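Local coordinates for epsilon (Streptococcus pyogenes, PDB 1GVN), which neutralizes the zeta toxin as the antitoxin of a plasmid-borne toxin-antitoxin system that kills plasmid-free cells, at residues 21-29 with 43-54. Numbering follows the deposited sequence.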
# COMPACT_ATOMS: atom_id res chain seq x y z
N VAL A 21 9.43 6.22 -5.88
CA VAL A 21 8.95 4.90 -5.49
C VAL A 21 8.31 4.17 -6.67
O VAL A 21 8.59 2.99 -6.92
CB VAL A 21 7.93 5.01 -4.32
CG1 VAL A 21 7.36 3.65 -3.97
CG2 VAL A 21 8.62 5.63 -3.10
N TYR A 22 7.45 4.87 -7.39
CA TYR A 22 6.77 4.26 -8.53
C TYR A 22 7.80 3.83 -9.58
O TYR A 22 7.75 2.71 -10.09
CB TYR A 22 5.80 5.25 -9.17
CG TYR A 22 5.02 4.65 -10.31
CD1 TYR A 22 3.88 3.88 -10.06
CD2 TYR A 22 5.43 4.81 -11.63
CE1 TYR A 22 3.17 3.28 -11.11
CE2 TYR A 22 4.74 4.22 -12.68
CZ TYR A 22 3.61 3.45 -12.41
OH TYR A 22 2.93 2.88 -13.46
N ASN A 23 8.73 4.73 -9.90
CA ASN A 23 9.76 4.42 -10.89
C ASN A 23 10.61 3.22 -10.51
O ASN A 23 10.96 2.42 -11.37
CB ASN A 23 10.64 5.64 -11.16
CG ASN A 23 9.93 6.69 -11.99
OD1 ASN A 23 9.06 6.36 -12.80
ND2 ASN A 23 10.29 7.96 -11.81
N ARG A 24 10.93 3.09 -9.23
CA ARG A 24 11.72 1.95 -8.76
C ARG A 24 10.95 0.67 -9.07
O ARG A 24 11.49 -0.28 -9.62
CB ARG A 24 11.95 2.04 -7.25
CG ARG A 24 12.65 0.83 -6.63
CD ARG A 24 12.77 0.97 -5.12
NE ARG A 24 13.48 2.20 -4.76
CZ ARG A 24 13.02 3.12 -3.92
NH1 ARG A 24 11.84 2.97 -3.34
NH2 ARG A 24 13.73 4.22 -3.69
N VAL A 25 9.67 0.66 -8.72
CA VAL A 25 8.82 -0.49 -8.96
C VAL A 25 8.63 -0.76 -10.45
O VAL A 25 8.73 -1.91 -10.90
CB VAL A 25 7.44 -0.32 -8.29
CG1 VAL A 25 6.57 -1.53 -8.57
CG2 VAL A 25 7.63 -0.15 -6.78
N LEU A 26 8.35 0.28 -11.22
CA LEU A 26 8.16 0.12 -12.66
C LEU A 26 9.43 -0.46 -13.28
O LEU A 26 9.37 -1.42 -14.05
CB LEU A 26 7.85 1.47 -13.33
CG LEU A 26 7.70 1.40 -14.86
CD1 LEU A 26 6.51 0.51 -15.24
CD2 LEU A 26 7.51 2.80 -15.41
N ASN A 27 10.58 0.11 -12.94
CA ASN A 27 11.85 -0.38 -13.47
C ASN A 27 12.06 -1.86 -13.21
O ASN A 27 12.49 -2.60 -14.10
CB ASN A 27 13.03 0.41 -12.89
CG ASN A 27 13.52 1.50 -13.82
OD1 ASN A 27 13.50 1.34 -15.04
ND2 ASN A 27 13.96 2.62 -13.25
N TYR A 28 11.77 -2.28 -11.99
CA TYR A 28 11.94 -3.67 -11.60
C TYR A 28 11.02 -4.58 -12.42
O TYR A 28 11.47 -5.58 -12.99
CB TYR A 28 11.66 -3.82 -10.11
CG TYR A 28 11.83 -5.22 -9.56
CD1 TYR A 28 10.85 -6.19 -9.78
CD2 TYR A 28 12.94 -5.56 -8.81
CE1 TYR A 28 10.98 -7.47 -9.24
CE2 TYR A 28 13.08 -6.84 -8.26
CZ TYR A 28 12.09 -7.78 -8.48
OH TYR A 28 12.20 -9.03 -7.92
N VAL A 29 9.74 -4.23 -12.47
CA VAL A 29 8.77 -5.02 -13.22
C VAL A 29 9.18 -5.16 -14.68
O VAL A 29 9.13 -6.25 -15.24
CB VAL A 29 7.36 -4.38 -13.13
CG1 VAL A 29 6.40 -5.04 -14.12
CG2 VAL A 29 6.82 -4.55 -11.71
N GLU A 43 5.24 -8.23 -7.17
CA GLU A 43 5.73 -6.92 -7.58
C GLU A 43 4.76 -6.19 -8.49
O GLU A 43 4.72 -4.96 -8.50
CB GLU A 43 7.10 -7.05 -8.26
CG GLU A 43 8.14 -7.76 -7.40
CD GLU A 43 8.19 -9.25 -7.66
OE1 GLU A 43 7.15 -9.84 -7.99
OE2 GLU A 43 9.29 -9.84 -7.52
N VAL A 44 3.99 -6.95 -9.27
CA VAL A 44 3.01 -6.36 -10.16
C VAL A 44 1.81 -5.92 -9.34
O VAL A 44 1.18 -4.91 -9.64
CB VAL A 44 2.59 -7.37 -11.25
CG1 VAL A 44 1.46 -6.80 -12.11
CG2 VAL A 44 3.79 -7.69 -12.14
N ASN A 45 1.49 -6.68 -8.30
CA ASN A 45 0.37 -6.33 -7.42
C ASN A 45 0.71 -4.98 -6.78
O ASN A 45 -0.14 -4.08 -6.70
CB ASN A 45 0.18 -7.40 -6.35
CG ASN A 45 -1.03 -7.13 -5.46
OD1 ASN A 45 -1.00 -6.24 -4.60
ND2 ASN A 45 -2.10 -7.88 -5.68
N LEU A 46 1.95 -4.83 -6.35
CA LEU A 46 2.40 -3.58 -5.74
C LEU A 46 2.32 -2.44 -6.75
O LEU A 46 1.85 -1.34 -6.43
CB LEU A 46 3.83 -3.71 -5.23
CG LEU A 46 4.47 -2.42 -4.71
CD1 LEU A 46 3.65 -1.85 -3.56
CD2 LEU A 46 5.89 -2.70 -4.26
N LEU A 47 2.80 -2.69 -7.96
CA LEU A 47 2.78 -1.68 -9.01
C LEU A 47 1.35 -1.18 -9.21
O LEU A 47 1.10 0.02 -9.30
CB LEU A 47 3.31 -2.25 -10.33
CG LEU A 47 3.28 -1.28 -11.52
CD1 LEU A 47 4.29 -0.17 -11.29
CD2 LEU A 47 3.61 -2.03 -12.81
N ASN A 48 0.41 -2.12 -9.28
CA ASN A 48 -0.99 -1.77 -9.48
C ASN A 48 -1.58 -0.97 -8.33
O ASN A 48 -2.40 -0.09 -8.55
CB ASN A 48 -1.82 -3.03 -9.75
CG ASN A 48 -1.49 -3.64 -11.11
OD1 ASN A 48 -1.07 -2.94 -12.03
ND2 ASN A 48 -1.71 -4.95 -11.25
N GLN A 49 -1.14 -1.28 -7.12
CA GLN A 49 -1.60 -0.50 -5.98
C GLN A 49 -1.09 0.93 -6.05
O GLN A 49 -1.78 1.88 -5.75
CB GLN A 49 -1.18 -1.15 -4.66
CG GLN A 49 -1.85 -2.49 -4.39
CD GLN A 49 -1.40 -3.10 -3.08
OE1 GLN A 49 -1.58 -2.52 -2.01
NE2 GLN A 49 -0.82 -4.30 -3.16
N LEU A 50 0.16 1.04 -6.52
CA LEU A 50 0.78 2.36 -6.66
C LEU A 50 0.06 3.15 -7.75
O LEU A 50 -0.11 4.37 -7.63
CB LEU A 50 2.27 2.22 -6.98
CG LEU A 50 3.16 1.53 -5.92
CD1 LEU A 50 4.63 1.69 -6.30
CD2 LEU A 50 2.92 2.15 -4.56
N LYS A 51 -0.36 2.47 -8.82
CA LYS A 51 -1.09 3.14 -9.89
C LYS A 51 -2.40 3.69 -9.32
O LYS A 51 -2.82 4.80 -9.64
CB LYS A 51 -1.40 2.15 -11.03
CG LYS A 51 -0.18 1.73 -11.86
CD LYS A 51 -0.55 0.69 -12.92
CE LYS A 51 0.60 0.45 -13.91
NZ LYS A 51 0.71 1.55 -14.91
N LEU A 52 -3.03 2.90 -8.47
CA LEU A 52 -4.29 3.30 -7.85
C LEU A 52 -4.06 4.52 -6.97
O LEU A 52 -4.85 5.47 -6.96
CB LEU A 52 -4.84 2.13 -7.04
CG LEU A 52 -6.32 2.13 -6.66
CD1 LEU A 52 -6.67 0.80 -6.00
CD2 LEU A 52 -6.62 3.28 -5.73
N ALA A 53 -2.96 4.51 -6.23
CA ALA A 53 -2.62 5.61 -5.34
C ALA A 53 -2.42 6.92 -6.11
O ALA A 53 -2.83 7.99 -5.65
CB ALA A 53 -1.34 5.27 -4.56
N LYS A 54 -1.81 6.82 -7.28
CA LYS A 54 -1.51 7.98 -8.12
C LYS A 54 -2.69 8.59 -8.88
O LYS A 54 -2.56 9.66 -9.48
CB LYS A 54 -0.42 7.62 -9.13
CG LYS A 54 0.96 7.43 -8.52
CD LYS A 54 1.93 6.92 -9.58
CE LYS A 54 2.00 7.87 -10.77
NZ LYS A 54 2.61 7.22 -11.95
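Val21 CG1 meets Leu50 CD1 at one end of the interface, where helices 5-31 and 42-54 pack roughly antiparallel, their local axes 9.7 Å apart at 144°. Tyr22 swings its ring across, chi1 -176° holding CG opposite the backbone N, as a knob among Leu47, Leu50, Lys51 and Lys54. Lys54 sets NZ over the ring face, 3.6 Å from the Tyr22 centroid, in a cation-pi contact; Leu50 CB lies at the ring edge in its plane. Lys51 NZ donates a hydrogen bond to Tyr22 OH (3.0 Å). Acidic side chains of another protein's chain pair with both lysines and the same hydroxyl, consistent with a role in toxin binding. Val25 CG1 rests on Leu47 CB, while CG2 reaches Leu50 CD1 tip to tip at 3.6 Å. Leu47 is the reciprocal knob, held among Tyr22, Val25, Leu26 and Val29. Glu43 CG lies against Tyr28 CE1 (3.4 Å), and its bend at chi2 turns the carboxylate so that OE2 accepts from Tyr28 OH (3.0 Å) on the anti side, 22° out of plane. Val29 CG1 touches Val44 CG2 (4.2 Å). Such reciprocal knobs occur in small helical bundles, here three helices with 63-83, whose Tyr72 touches Leu50.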